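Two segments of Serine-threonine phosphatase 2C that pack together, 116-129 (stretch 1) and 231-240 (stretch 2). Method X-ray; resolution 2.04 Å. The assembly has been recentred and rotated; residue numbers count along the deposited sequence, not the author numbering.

Stretch 1 116-129: MYKNADNELVKMCE
Stretch 2 (231-240) RAFGGKDLKM

Stretch 1 is helical throughout, part of a longer helix held by regular i to i+4 backbone bonds such as Val-125 N to Asp-121 O at 2.8 Å. Stretch 2 runs alongside it in roughly the same direction, with a short strand at Phe-233 and Gly-234, followed by a compact turn in which Leu-238 N donates to Gly-235 O at 2.8 Å. The register is set by two pairs of CA atoms, Asp-121 CA to Phe-233 CA and Val-125 CA to Gly-234 CA, each 5.5 Å apart. Together the segments bury 523 Å², and the contacts run from Tyr-117 against Phe-233 to Glu-129 against Lys-236.

Asp-121 is the polar centre. Its CA-to-CB bond points sideways, but chi1 in t (-168°) with chi2 at 53° brings the carboxylate to stretch 2, where its two oxygens take different partners. Asp-121 OD1 accepts from Gly-234 N at 2.8 Å with an N-H...O angle of 160°, and lies near the plane of the Phe-233 ring at its edge, 3.6 Å from Phe-233 CD1. Asp-121 OD2 forms a salt bridge with Lys-239 NZ at 2.7 Å. A buried carboxylate needs such compensation, and aspartate is short enough to meet the strand backbone directly.

The CA-to-CB bond of Lys-239 points toward the helix, and the chain carries NZ to the carbonyls of its own stretch. Its chi1 lies between wells at -120°, followed by p, t and m. Besides Asp-121 OD2, Lys-239 NZ donates to Ala-232 O at 2.8 Å and to Gly-234 O at 2.7 Å, so one ammonium ties the helix to the carbonyls on both sides of Phe-233.

Gly-234 has phi/psi of 81/-141. A CB here would be jammed against the preceding carbonyl oxygen, which by itself calls for glycine; it would also lie 3.8 Å from Leu-124 CD2. Gly-235, at 60/45, has a positive phi that favours glycine too; a CB there would have nothing of the helix within 5.5 Å.

Phe-233 has the largest area covered by the other stretch, 112 Å². Its CA-to-CB bond is sideways, yet chi1 in m (-83°) and chi2 at -58° carry the ring in among helix side chains. Phe-233 CZ comes 3.3 Å from Tyr-117 CD1, Phe-233 CE1 4.0 Å from Ala-120 CB, and Phe-233 CB 3.7 Å from Leu-124 CD2. The Tyr-117 ring (chi1 -90°, chi2 -83°) is nearly parallel to that of Phe-233, at 5°, but slid apart, with centroids 5.3 Å distant and little overlap. Ala-120 points toward the strand with a small methyl, while Leu-124 (t, p) brings CD2 to 3.6 Å from Gly-234 N.

Farther along, Lys-236 begins extended (chi1 and chi2 t), then bends through two p rotamers. Its aliphatic part packs on the helix: Lys-236 CE is 3.7 Å from Cys-128 O, Lys-236 CD is 3.7 Å from Glu-129 CA, and Lys-236 CG is 4.3 Å from Val-125 CG1. The curled end lets Lys-236 NZ form a salt bridge with Asp-237 OD1 at 2.8 Å. Lys-236 NZ stays 4.0 Å from Glu-129 OE1, and a water joins them, donating to OE1 at 2.6 Å and accepting from NZ at 2.9 Å.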

# COMPACT_ATOMS: atom_id res chain seq x y z
N MSE A 116 12.40 -5.68 -0.20
CA MSE A 116 11.53 -5.55 0.96
C MSE A 116 10.26 -6.38 0.81
O MSE A 116 9.90 -7.16 1.69
CB MSE A 116 11.14 -4.08 1.16
CG MSE A 116 10.12 -3.86 2.27
SE MSE A 116 9.49 -2.01 2.39
CE MSE A 116 8.09 -2.09 1.07
N TYR A 117 9.58 -6.21 -0.32
CA TYR A 117 8.35 -6.94 -0.58
C TYR A 117 8.53 -8.45 -0.52
O TYR A 117 7.85 -9.13 0.25
CB TYR A 117 7.77 -6.54 -1.94
CG TYR A 117 6.82 -5.36 -1.84
CD1 TYR A 117 5.48 -5.55 -1.48
CD2 TYR A 117 7.27 -4.05 -2.03
CE1 TYR A 117 4.62 -4.47 -1.32
CE2 TYR A 117 6.42 -2.96 -1.86
CZ TYR A 117 5.09 -3.18 -1.51
OH TYR A 117 4.24 -2.10 -1.36
N LYS A 118 9.45 -8.97 -1.31
CA LYS A 118 9.69 -10.41 -1.35
C LYS A 118 10.17 -10.99 -0.02
O LYS A 118 9.73 -12.06 0.37
CB LYS A 118 10.66 -10.74 -2.47
CG LYS A 118 10.08 -10.49 -3.86
CD LYS A 118 11.14 -10.51 -4.94
CE LYS A 118 10.54 -10.27 -6.31
NZ LYS A 118 11.58 -9.93 -7.32
N ASN A 119 11.06 -10.28 0.67
CA ASN A 119 11.57 -10.77 1.94
C ASN A 119 10.53 -10.67 3.04
O ASN A 119 10.41 -11.55 3.90
CB ASN A 119 12.85 -10.03 2.35
CG ASN A 119 14.02 -10.35 1.43
OD1 ASN A 119 14.09 -11.44 0.87
ND2 ASN A 119 14.93 -9.40 1.28
N ALA A 120 9.76 -9.58 3.03
CA ALA A 120 8.72 -9.42 4.03
C ALA A 120 7.64 -10.47 3.81
O ALA A 120 7.05 -10.96 4.76
CB ALA A 120 8.12 -8.03 3.95
N ASP A 121 7.38 -10.82 2.56
CA ASP A 121 6.35 -11.82 2.31
C ASP A 121 6.81 -13.22 2.69
O ASP A 121 6.03 -14.01 3.21
CB ASP A 121 5.88 -11.82 0.86
CG ASP A 121 4.61 -12.64 0.67
OD1 ASP A 121 3.63 -12.39 1.41
OD2 ASP A 121 4.59 -13.54 -0.20
N ASN A 122 8.08 -13.53 2.43
CA ASN A 122 8.59 -14.85 2.79
C ASN A 122 8.46 -15.04 4.29
O ASN A 122 8.01 -16.08 4.76
CB ASN A 122 10.06 -15.01 2.37
CG ASN A 122 10.24 -15.07 0.87
OD1 ASN A 122 9.31 -15.42 0.14
ND2 ASN A 122 11.43 -14.74 0.40
N GLU A 123 8.84 -14.02 5.05
CA GLU A 123 8.76 -14.09 6.50
C GLU A 123 7.31 -14.20 6.97
O GLU A 123 7.00 -14.97 7.89
CB GLU A 123 9.42 -12.87 7.13
CG GLU A 123 9.73 -13.06 8.61
CD GLU A 123 10.18 -11.78 9.27
OE1 GLU A 123 10.76 -10.91 8.57
OE2 GLU A 123 9.98 -11.64 10.50
N LEU A 124 6.43 -13.43 6.35
CA LEU A 124 5.02 -13.46 6.72
C LEU A 124 4.43 -14.85 6.44
O LEU A 124 3.76 -15.44 7.30
CB LEU A 124 4.24 -12.40 5.94
CG LEU A 124 2.73 -12.34 6.22
CD1 LEU A 124 2.49 -11.97 7.67
CD2 LEU A 124 2.07 -11.32 5.30
N VAL A 125 4.68 -15.38 5.25
CA VAL A 125 4.16 -16.68 4.85
C VAL A 125 4.63 -17.81 5.78
O VAL A 125 3.88 -18.74 6.06
CB VAL A 125 4.54 -17.02 3.38
CG1 VAL A 125 4.14 -18.46 3.05
CG2 VAL A 125 3.83 -16.06 2.42
N LYS A 126 5.86 -17.72 6.26
CA LYS A 126 6.38 -18.72 7.19
C LYS A 126 5.61 -18.61 8.50
O LYS A 126 5.38 -19.61 9.18
CB LYS A 126 7.87 -18.51 7.44
CG LYS A 126 8.75 -18.83 6.24
CD LYS A 126 10.20 -18.48 6.52
CE LYS A 126 11.03 -18.55 5.26
NZ LYS A 126 12.41 -18.05 5.50
N MSE A 127 5.21 -17.40 8.85
CA MSE A 127 4.44 -17.20 10.07
C MSE A 127 3.06 -17.80 9.86
O MSE A 127 2.50 -18.44 10.77
CB MSE A 127 4.29 -15.71 10.39
CG MSE A 127 5.58 -15.02 10.79
SE MSE A 127 5.26 -13.15 11.22
CE MSE A 127 4.31 -13.40 12.90
N CYS A 128 2.51 -17.60 8.67
CA CYS A 128 1.19 -18.14 8.35
C CYS A 128 1.22 -19.66 8.40
O CYS A 128 0.23 -20.30 8.76
CB CYS A 128 0.75 -17.68 6.96
SG CYS A 128 0.48 -15.90 6.83
N GLU A 129 2.36 -20.24 8.02
CA GLU A 129 2.54 -21.69 8.04
C GLU A 129 2.59 -22.17 9.48
O GLU A 129 2.04 -23.22 9.82
CB GLU A 129 3.83 -22.07 7.31
CG GLU A 129 4.20 -23.54 7.45
CD GLU A 129 3.09 -24.47 7.01
OE1 GLU A 129 2.71 -24.41 5.82
OE2 GLU A 129 2.58 -25.25 7.84
N ARG A 231 -2.25 -9.94 -6.49
CA ARG A 231 -0.94 -9.82 -5.85
C ARG A 231 -1.19 -9.37 -4.43
O ARG A 231 -2.08 -8.55 -4.17
CB ARG A 231 -0.05 -8.82 -6.60
CG ARG A 231 0.15 -9.17 -8.07
CD ARG A 231 1.34 -8.45 -8.67
NE ARG A 231 1.36 -8.55 -10.13
CZ ARG A 231 2.32 -8.04 -10.89
NH1 ARG A 231 3.35 -7.41 -10.34
NH2 ARG A 231 2.24 -8.14 -12.22
N ALA A 232 -0.42 -9.91 -3.49
CA ALA A 232 -0.61 -9.56 -2.09
C ALA A 232 0.37 -10.22 -1.14
O ALA A 232 1.13 -11.13 -1.52
CB ALA A 232 -2.03 -9.94 -1.68
N PHE A 233 0.36 -9.74 0.09
CA PHE A 233 1.18 -10.32 1.14
C PHE A 233 0.30 -11.43 1.72
O PHE A 233 -0.92 -11.29 1.79
CB PHE A 233 1.44 -9.31 2.26
CG PHE A 233 2.57 -8.37 1.99
CD1 PHE A 233 3.85 -8.84 1.73
CD2 PHE A 233 2.36 -6.99 2.04
CE1 PHE A 233 4.90 -7.97 1.54
CE2 PHE A 233 3.42 -6.10 1.85
CZ PHE A 233 4.69 -6.60 1.60
N GLY A 234 0.91 -12.54 2.12
CA GLY A 234 0.12 -13.61 2.70
C GLY A 234 -0.56 -14.51 1.68
O GLY A 234 0.03 -14.82 0.65
N GLY A 235 -1.79 -14.92 1.95
CA GLY A 235 -2.48 -15.80 1.03
C GLY A 235 -1.68 -17.09 0.85
O GLY A 235 -1.52 -17.57 -0.27
N LYS A 236 -1.20 -17.64 1.95
CA LYS A 236 -0.40 -18.87 1.91
C LYS A 236 -0.90 -19.91 0.91
O LYS A 236 -0.16 -20.34 0.03
CB LYS A 236 -0.31 -19.51 3.30
CG LYS A 236 0.51 -20.81 3.34
CD LYS A 236 0.76 -21.29 4.78
CE LYS A 236 -0.51 -21.79 5.46
NZ LYS A 236 -0.98 -23.09 4.90
N ASP A 237 -2.16 -20.31 1.04
CA ASP A 237 -2.71 -21.33 0.15
C ASP A 237 -3.15 -20.87 -1.24
O ASP A 237 -3.94 -21.54 -1.90
CB ASP A 237 -3.84 -22.07 0.87
CG ASP A 237 -3.33 -22.93 2.03
OD1 ASP A 237 -2.14 -22.80 2.37
OD2 ASP A 237 -4.12 -23.72 2.59
N LEU A 238 -2.62 -19.73 -1.68
CA LEU A 238 -2.90 -19.21 -3.02
C LEU A 238 -1.59 -18.83 -3.69
O LEU A 238 -1.52 -18.66 -4.91
CB LEU A 238 -3.82 -17.99 -2.95
CG LEU A 238 -5.29 -18.20 -2.55
CD1 LEU A 238 -5.99 -16.86 -2.48
CD2 LEU A 238 -5.97 -19.13 -3.56
N LYS A 239 -0.53 -18.69 -2.89
CA LYS A 239 0.78 -18.31 -3.39
C LYS A 239 1.35 -19.30 -4.41
O LYS A 239 2.27 -18.97 -5.16
CB LYS A 239 1.76 -18.10 -2.22
CG LYS A 239 2.36 -16.68 -2.12
CD LYS A 239 1.29 -15.59 -2.26
CE LYS A 239 1.86 -14.17 -2.18
NZ LYS A 239 2.00 -13.65 -0.78
N MSE A 240 0.81 -20.52 -4.44
CA MSE A 240 1.29 -21.51 -5.39
C MSE A 240 0.34 -21.59 -6.58
O MSE A 240 0.58 -22.33 -7.52
CB MSE A 240 1.43 -22.90 -4.73
CG MSE A 240 0.10 -23.60 -4.36
SE MSE A 240 -0.75 -22.95 -2.71
CE MSE A 240 0.20 -24.07 -1.44
O HOH W 1 0.48 -25.62 5.20